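Local coordinates for protein cruciferin (Brassica napus, PDB 3KGL) that probably serves as a seed storage protein of the 11S globulin family, laid down as a nutrient reservoir, at residues 191-202 and 208-219. Sequence-based numbering, arbitrary orientation.
Sequences NPRPFYLAGNNP and IEGREQQPQKNI
N201 and Q216 form a single antiparallel hydrogen-bonded pair, N201 N giving to Q216 O at 2.6 Å and Q216 N to N201 O at 2.7 Å, while I219 N reaches Y196 O (2.8 Å) almost in line with the carbonyl. N218 CG sits between its own backbone N and carbonyl carbon (chi1 64°), which points the amide at A198; ND2 gives a nearly straight bond (175°), in its amide plane, to A198 O, 2.8 Å away. OD1 takes the backbone N-H of N221, and a water links N218 N to N200 OD1. With an alanine in place of N218, A198 O would probably keep N244 ND2 but lose its bond across the contact, and N221 N would lose its acceptor. The extended Q216 side chain crosses the Y196 ring at about a right angle, amide and ring planes 88° apart, with OE1 3.3 Å from CE2 at the ring edge. OE1 also receives a weak bond from N201 ND2, the N201 amide being held chiefly through OD1 by Q203 N, whereas NE2 is held by D362 O of the second subunit. At one end CD1 of I219 packs beside CD1 of L197 (3.7 Å); at the other, CD1 of I208 lies over one face of the R193 guanidinium, which is salt-bridged to D189 and to D362 of the second subunit. The contact folds the 208-219 loop back along the end of strand 194-196 and the loop residues 197-202, where 194-196 pairs with strand 54-61 of the N-terminal cupin barrel, and places it at a subunit interface.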
ATOM      1  N   ASN A 191     -11.882  -2.613   9.897  1.00 22.48           N
ATOM      2  CA  ASN A 191     -12.070  -3.002  11.300  1.00 37.38           C
ATOM      3  C   ASN A 191     -10.929  -3.868  11.839  1.00 40.92           C
ATOM      4  O   ASN A 191     -10.224  -4.535  11.068  1.00 37.53           O
ATOM      5  CB  ASN A 191     -13.386  -3.755  11.532  1.00 11.73           C
ATOM      6  CG  ASN A 191     -14.527  -3.207  10.733  1.00 23.04           C
ATOM      7  OD1 ASN A 191     -15.372  -2.456  11.245  1.00 28.38           O
ATOM      8  ND2 ASN A 191     -14.576  -3.584   9.468  1.00 12.23           N
ATOM      9  N   PRO A 192     -10.743  -3.858  13.170  1.00 26.23           N
ATOM     10  CA  PRO A 192      -9.810  -4.783  13.800  1.00 34.85           C
ATOM     11  C   PRO A 192     -10.519  -6.110  13.902  1.00 14.86           C
ATOM     12  O   PRO A 192     -11.696  -6.136  14.199  1.00 20.00           O
ATOM     13  CB  PRO A 192      -9.628  -4.179  15.192  1.00 24.09           C
ATOM     14  CG  PRO A 192     -10.881  -3.484  15.438  1.00 24.94           C
ATOM     15  CD  PRO A 192     -11.231  -2.866  14.138  1.00 19.50           C
ATOM     16  N   ARG A 193      -9.835  -7.206  13.619  1.00 37.21           N
ATOM     17  CA  ARG A 193     -10.510  -8.485  13.667  1.00 27.91           C
ATOM     18  C   ARG A 193      -9.732  -9.509  14.451  1.00 42.50           C
ATOM     19  O   ARG A 193      -8.736 -10.044  13.977  1.00 55.01           O
ATOM     20  CB  ARG A 193     -10.827  -8.997  12.273  1.00  8.79           C
ATOM     21  CG  ARG A 193     -11.832  -8.142  11.557  1.00 13.27           C
ATOM     22  CD  ARG A 193     -12.494  -8.920  10.462  1.00  7.47           C
ATOM     23  NE  ARG A 193     -13.268  -8.070   9.571  1.00 14.97           N
ATOM     24  CZ  ARG A 193     -14.590  -8.045   9.537  1.00  6.54           C
ATOM     25  NH1 ARG A 193     -15.294  -8.812  10.350  1.00 23.44           N
ATOM     26  NH2 ARG A 193     -15.210  -7.251   8.691  1.00 40.39           N
ATOM     27  N   PRO A 194     -10.193  -9.773  15.673  1.00 40.89           N
ATOM     28  CA  PRO A 194      -9.634 -10.833  16.496  1.00 28.93           C
ATOM     29  C   PRO A 194     -10.102 -12.150  15.916  1.00 42.24           C
ATOM     30  O   PRO A 194     -11.258 -12.272  15.494  1.00 27.64           O
ATOM     31  CB  PRO A 194     -10.303 -10.615  17.857  1.00 19.73           C
ATOM     32  CG  PRO A 194     -11.097  -9.357  17.735  1.00 36.42           C
ATOM     33  CD  PRO A 194     -11.366  -9.150  16.297  1.00 23.48           C
ATOM     34  N   PHE A 195      -9.207 -13.124  15.869  1.00 49.04           N
ATOM     35  CA  PHE A 195      -9.625 -14.477  15.577  1.00 37.77           C
ATOM     36  C   PHE A 195      -9.370 -15.282  16.819  1.00 36.55           C
ATOM     37  O   PHE A 195      -8.221 -15.475  17.225  1.00 51.12           O
ATOM     38  CB  PHE A 195      -8.875 -15.048  14.386  1.00 35.59           C
ATOM     39  CG  PHE A 195      -9.365 -14.529  13.062  1.00 41.14           C
ATOM     40  CD1 PHE A 195     -10.206 -15.290  12.273  1.00 18.81           C
ATOM     41  CD2 PHE A 195      -8.986 -13.280  12.611  1.00  8.92           C
ATOM     42  CE1 PHE A 195     -10.642 -14.820  11.060  1.00 13.43           C
ATOM     43  CE2 PHE A 195      -9.421 -12.815  11.394  1.00 20.81           C
ATOM     44  CZ  PHE A 195     -10.249 -13.586  10.620  1.00 22.86           C
ATOM     45  N   TYR A 196     -10.460 -15.729  17.432  1.00 27.94           N
ATOM     46  CA  TYR A 196     -10.400 -16.381  18.724  1.00  9.43           C
ATOM     47  C   TYR A 196     -10.253 -17.888  18.588  1.00 24.39           C
ATOM     48  O   TYR A 196     -11.084 -18.559  17.978  1.00 26.38           O
ATOM     49  CB  TYR A 196     -11.641 -16.004  19.531  1.00 31.80           C
ATOM     50  CG  TYR A 196     -11.608 -14.573  20.008  1.00 34.72           C
ATOM     51  CD1 TYR A 196     -10.635 -14.156  20.902  1.00 19.50           C
ATOM     52  CD2 TYR A 196     -12.528 -13.637  19.557  1.00 25.50           C
ATOM     53  CE1 TYR A 196     -10.582 -12.857  21.346  1.00 53.52           C
ATOM     54  CE2 TYR A 196     -12.472 -12.316  19.995  1.00 25.23           C
ATOM     55  CZ  TYR A 196     -11.497 -11.939  20.896  1.00 35.32           C
ATOM     56  OH  TYR A 196     -11.410 -10.647  21.366  1.00 44.11           O
ATOM     57  N   LEU A 197      -9.185 -18.421  19.160  1.00 30.90           N
ATOM     58  CA  LEU A 197      -8.945 -19.860  19.105  1.00 26.47           C
ATOM     59  C   LEU A 197      -9.760 -20.694  20.128  1.00 43.69           C
ATOM     60  O   LEU A 197     -10.042 -21.869  19.903  1.00 42.34           O
ATOM     61  CB  LEU A 197      -7.448 -20.132  19.273  1.00 38.28           C
ATOM     62  CG  LEU A 197      -6.555 -20.147  18.036  1.00 33.36           C
ATOM     63  CD1 LEU A 197      -7.005 -19.061  17.100  1.00 40.39           C
ATOM     64  CD2 LEU A 197      -5.094 -19.964  18.431  1.00 24.19           C
ATOM     65  N   ALA A 198     -10.136 -20.092  21.251  1.00 32.27           N
ATOM     66  CA  ALA A 198     -10.739 -20.861  22.331  1.00 37.73           C
ATOM     67  C   ALA A 198     -11.938 -20.160  22.923  1.00 46.24           C
ATOM     68  O   ALA A 198     -13.051 -20.704  22.951  1.00 33.87           O
ATOM     69  CB  ALA A 198      -9.725 -21.110  23.414  1.00 34.71           C
ATOM     70  N   GLY A 199     -11.688 -18.952  23.415  1.00 26.97           N
ATOM     71  CA  GLY A 199     -12.711 -18.164  24.070  1.00 38.67           C
ATOM     72  C   GLY A 199     -13.957 -17.956  23.238  1.00 41.73           C
ATOM     73  O   GLY A 199     -13.906 -17.764  22.017  1.00 24.39           O
ATOM     74  N   ASN A 200     -15.094 -18.001  23.918  1.00 34.82           N
ATOM     75  CA  ASN A 200     -16.348 -17.593  23.322  1.00 47.21           C
ATOM     76  C   ASN A 200     -16.567 -16.109  23.649  1.00 40.92           C
ATOM     77  O   ASN A 200     -16.194 -15.637  24.721  1.00 33.37           O
ATOM     78  CB  ASN A 200     -17.489 -18.454  23.876  1.00 20.35           C
ATOM     79  CG  ASN A 200     -18.591 -18.680  22.868  1.00 45.97           C
ATOM     80  OD1 ASN A 200     -18.337 -18.726  21.669  1.00 55.50           O
ATOM     81  ND2 ASN A 200     -19.825 -18.829  23.346  1.00 56.81           N
ATOM     82  N   ASN A 201     -17.136 -15.359  22.716  1.00 43.48           N
ATOM     83  CA  ASN A 201     -17.608 -14.018  23.043  1.00 43.85           C
ATOM     84  C   ASN A 201     -19.091 -13.898  22.767  1.00 40.08           C
ATOM     85  O   ASN A 201     -19.493 -13.713  21.621  1.00 39.35           O
ATOM     86  CB  ASN A 201     -16.869 -12.946  22.248  1.00 27.87           C
ATOM     87  CG  ASN A 201     -17.432 -11.566  22.489  1.00 32.71           C
ATOM     88  OD1 ASN A 201     -17.961 -11.283  23.562  1.00 43.73           O
ATOM     89  ND2 ASN A 201     -17.323 -10.694  21.494  1.00 27.75           N
ATOM     90  N   PRO A 202     -19.917 -13.978  23.818  1.00 44.12           N
ATOM     91  CA  PRO A 202     -21.364 -13.986  23.610  1.00 49.59           C
ATOM     92  C   PRO A 202     -21.871 -12.601  23.214  1.00 36.91           C
ATOM     93  O   PRO A 202     -22.984 -12.485  22.707  1.00 39.81           O
ATOM     94  CB  PRO A 202     -21.913 -14.386  24.983  1.00 27.26           C
ATOM     95  CG  PRO A 202     -20.713 -14.673  25.849  1.00 49.97           C
ATOM     96  CD  PRO A 202     -19.582 -13.928  25.245  1.00 47.30           C
ATOM     97  N   ILE A 208     -17.727  -3.605  15.331  1.00 39.68           N
ATOM     98  CA  ILE A 208     -18.045  -3.512  13.905  1.00 30.90           C
ATOM     99  C   ILE A 208     -19.527  -3.135  13.739  1.00 26.65           C
ATOM    100  O   ILE A 208     -20.331  -3.417  14.623  1.00120.63           O
ATOM    101  CB  ILE A 208     -17.760  -4.860  13.210  1.00 33.59           C
ATOM    102  CG1 ILE A 208     -16.372  -5.377  13.589  1.00 20.98           C
ATOM    103  CG2 ILE A 208     -17.874  -4.735  11.712  1.00 53.04           C
ATOM    104  CD1 ILE A 208     -15.963  -6.594  12.814  1.00 23.30           C
ATOM    105  N   GLU A 209     -19.900  -2.519  12.619  1.00 51.87           N
ATOM    106  CA  GLU A 209     -21.264  -1.980  12.446  1.00 95.70           C
ATOM    107  C   GLU A 209     -22.445  -2.963  12.486  1.00109.08           C
ATOM    108  O   GLU A 209     -23.195  -3.008  13.466  1.00134.58           O
ATOM    109  CB  GLU A 209     -21.369  -1.124  11.180  1.00 30.74           C
ATOM    110  CG  GLU A 209     -20.941   0.318  11.390  1.00 70.37           C
ATOM    111  CD  GLU A 209     -20.938   1.126  10.108  1.00 92.87           C
ATOM    112  OE1 GLU A 209     -21.825   0.899   9.248  1.00 61.97           O
ATOM    113  OE2 GLU A 209     -20.047   1.994   9.968  1.00 61.72           O
ATOM    114  N   GLY A 210     -22.634  -3.721  11.415  1.00 32.20           N
ATOM    115  CA  GLY A 210     -23.849  -4.506  11.269  1.00 47.79           C
ATOM    116  C   GLY A 210     -23.782  -5.935  11.774  1.00 79.75           C
ATOM    117  O   GLY A 210     -24.233  -6.863  11.103  1.00 78.72           O
ATOM    118  N   ARG A 211     -23.237  -6.118  12.969  1.00 64.33           N
ATOM    119  CA  ARG A 211     -23.130  -7.454  13.547  1.00 83.19           C
ATOM    120  C   ARG A 211     -24.450  -7.999  14.167  1.00 87.36           C
ATOM    121  O   ARG A 211     -24.638  -9.215  14.336  1.00 31.47           O
ATOM    122  CB  ARG A 211     -21.965  -7.474  14.539  1.00 44.55           C
ATOM    123  CG  ARG A 211     -20.611  -7.436  13.852  1.00 72.35           C
ATOM    124  CD  ARG A 211     -20.172  -8.822  13.311  1.00 88.68           C
ATOM    125  NE  ARG A 211     -21.268  -9.613  12.739  1.00108.59           N
ATOM    126  CZ  ARG A 211     -21.121 -10.646  11.909  1.00 86.79           C
ATOM    127  NH1 ARG A 211     -19.915 -11.041  11.501  1.00 82.85           N
ATOM    128  NH2 ARG A 211     -22.196 -11.284  11.468  1.00 84.42           N
ATOM    129  N   GLU A 212     -25.360  -7.086  14.491  1.00 79.64           N
ATOM    130  CA  GLU A 212     -26.680  -7.441  15.002  1.00 33.04           C
ATOM    131  C   GLU A 212     -26.660  -8.472  16.154  1.00 58.57           C
ATOM    132  O   GLU A 212     -27.448  -9.429  16.203  1.00 27.15           O
ATOM    133  CB  GLU A 212     -27.606  -7.867  13.851  1.00 65.30           C
ATOM    134  CG  GLU A 212     -27.870  -6.756  12.819  1.00 50.73           C
ATOM    135  CD  GLU A 212     -29.091  -7.026  11.940  1.00 63.15           C
ATOM    136  OE1 GLU A 212     -29.873  -7.949  12.250  1.00 59.04           O
ATOM    137  OE2 GLU A 212     -29.274  -6.310  10.935  1.00 50.24           O
ATOM    138  N   GLN A 213     -25.764  -8.253  17.102  1.00 32.80           N
ATOM    139  CA  GLN A 213     -25.826  -8.998  18.344  1.00 48.87           C
ATOM    140  C   GLN A 213     -25.852 -10.485  18.068  1.00 53.23           C
ATOM    141  O   GLN A 213     -26.624 -11.225  18.681  1.00 43.40           O
ATOM    142  CB  GLN A 213     -27.083  -8.611  19.126  1.00 38.83           C
ATOM    143  CG  GLN A 213     -27.305  -7.111  19.230  1.00 46.30           C
ATOM    144  CD  GLN A 213     -28.563  -6.746  19.996  1.00 53.73           C
ATOM    145  OE1 GLN A 213     -29.505  -7.536  20.082  1.00 55.20           O
ATOM    146  NE2 GLN A 213     -28.579  -5.541  20.562  1.00 30.24           N
ATOM    147  N   GLN A 214     -25.030 -10.922  17.127  1.00 32.51           N
ATOM    148  CA  GLN A 214     -24.766 -12.341  17.022  1.00 34.78           C
ATOM    149  C   GLN A 214     -23.547 -12.637  17.851  1.00 23.94           C
ATOM    150  O   GLN A 214     -22.600 -11.869  17.881  1.00 35.95           O
ATOM    151  CB  GLN A 214     -24.514 -12.758  15.589  1.00 71.30           C
ATOM    152  CG  GLN A 214     -25.755 -12.991  14.784  1.00 61.40           C
ATOM    153  CD  GLN A 214     -25.415 -13.354  13.371  1.00 93.95           C
ATOM    154  OE1 GLN A 214     -24.479 -14.120  13.122  1.00 96.58           O
ATOM    155  NE2 GLN A 214     -26.158 -12.796  12.425  1.00105.78           N
ATOM    156  N   PRO A 215     -23.571 -13.761  18.544  1.00 33.02           N
ATOM    157  CA  PRO A 215     -22.423 -14.151  19.365  1.00 28.12           C
ATOM    158  C   PRO A 215     -21.191 -14.484  18.498  1.00 58.86           C
ATOM    159  O   PRO A 215     -21.287 -14.869  17.321  1.00 21.83           O
ATOM    160  CB  PRO A 215     -22.918 -15.406  20.099  1.00  6.61           C
ATOM    161  CG  PRO A 215     -24.370 -15.497  19.812  1.00 42.84           C
ATOM    162  CD  PRO A 215     -24.656 -14.748  18.567  1.00 11.81           C
ATOM    163  N   GLN A 216     -20.021 -14.331  19.097  1.00 33.20           N
ATOM    164  CA  GLN A 216     -18.796 -14.610  18.401  1.00 13.80           C
ATOM    165  C   GLN A 216     -18.156 -15.800  19.035  1.00 29.06           C
ATOM    166  O   GLN A 216     -17.677 -15.741  20.168  1.00 35.53           O
ATOM    167  CB  GLN A 216     -17.833 -13.424  18.446  1.00 32.31           C
ATOM    168  CG  GLN A 216     -16.674 -13.553  17.482  1.00  9.30           C
ATOM    169  CD  GLN A 216     -15.642 -12.497  17.706  1.00 23.14           C
ATOM    170  OE1 GLN A 216     -15.528 -11.959  18.792  1.00 23.66           O
ATOM    171  NE2 GLN A 216     -14.881 -12.184  16.673  1.00 61.67           N
ATOM    172  N   LYS A 217     -18.125 -16.879  18.269  1.00 25.57           N
ATOM    173  CA  LYS A 217     -17.544 -18.125  18.704  1.00 33.36           C
ATOM    174  C   LYS A 217     -16.075 -18.207  18.271  1.00 20.01           C
ATOM    175  O   LYS A 217     -15.628 -17.430  17.434  1.00 15.43           O
ATOM    176  CB  LYS A 217     -18.366 -19.269  18.131  1.00 23.48           C
ATOM    177  CG  LYS A 217     -19.852 -18.928  17.981  1.00 21.12           C
ATOM    178  CD  LYS A 217     -20.083 -18.006  16.789  1.00 53.63           C
ATOM    179  CE  LYS A 217     -21.539 -17.874  16.433  1.00 23.92           C
ATOM    180  NZ  LYS A 217     -22.343 -17.469  17.609  1.00 40.85           N
ATOM    181  N   ASN A 218     -15.324 -19.131  18.864  1.00 19.92           N
ATOM    182  CA  ASN A 218     -13.967 -19.403  18.411  1.00 22.87           C
ATOM    183  C   ASN A 218     -13.965 -20.035  17.035  1.00 31.79           C
ATOM    184  O   ASN A 218     -15.013 -20.410  16.500  1.00 26.02           O
ATOM    185  CB  ASN A 218     -13.212 -20.304  19.396  1.00 46.56           C
ATOM    186  CG  ASN A 218     -13.833 -21.684  19.529  1.00 59.45           C
ATOM    187  OD1 ASN A 218     -14.174 -22.321  18.530  1.00 34.90           O
ATOM    188  ND2 ASN A 218     -13.984 -22.154  20.770  1.00 28.17           N
ATOM    189  N   ILE A 219     -12.774 -20.155  16.467  1.00 35.86           N
ATOM    190  CA  ILE A 219     -12.626 -20.693  15.122  1.00 39.43           C
ATOM    191  C   ILE A 219     -13.145 -22.120  15.031  1.00 45.78           C
ATOM    192  O   ILE A 219     -13.886 -22.452  14.102  1.00 23.83           O
ATOM    193  CB  ILE A 219     -11.174 -20.659  14.683  1.00 13.92           C
ATOM    194  CG1 ILE A 219     -10.755 -19.226  14.398  1.00 41.60           C
ATOM    195  CG2 ILE A 219     -10.975 -21.505  13.459  1.00 63.04           C
ATOM    196  CD1 ILE A 219      -9.277 -19.104  14.192  1.00 38.83           C
TER
HETATM  197  O   HOH W   1     -13.664 -16.100  16.726  1.00 44.33           O
HETATM  198  O   HOH W   2     -16.956 -20.915  20.410  1.00 34.75           O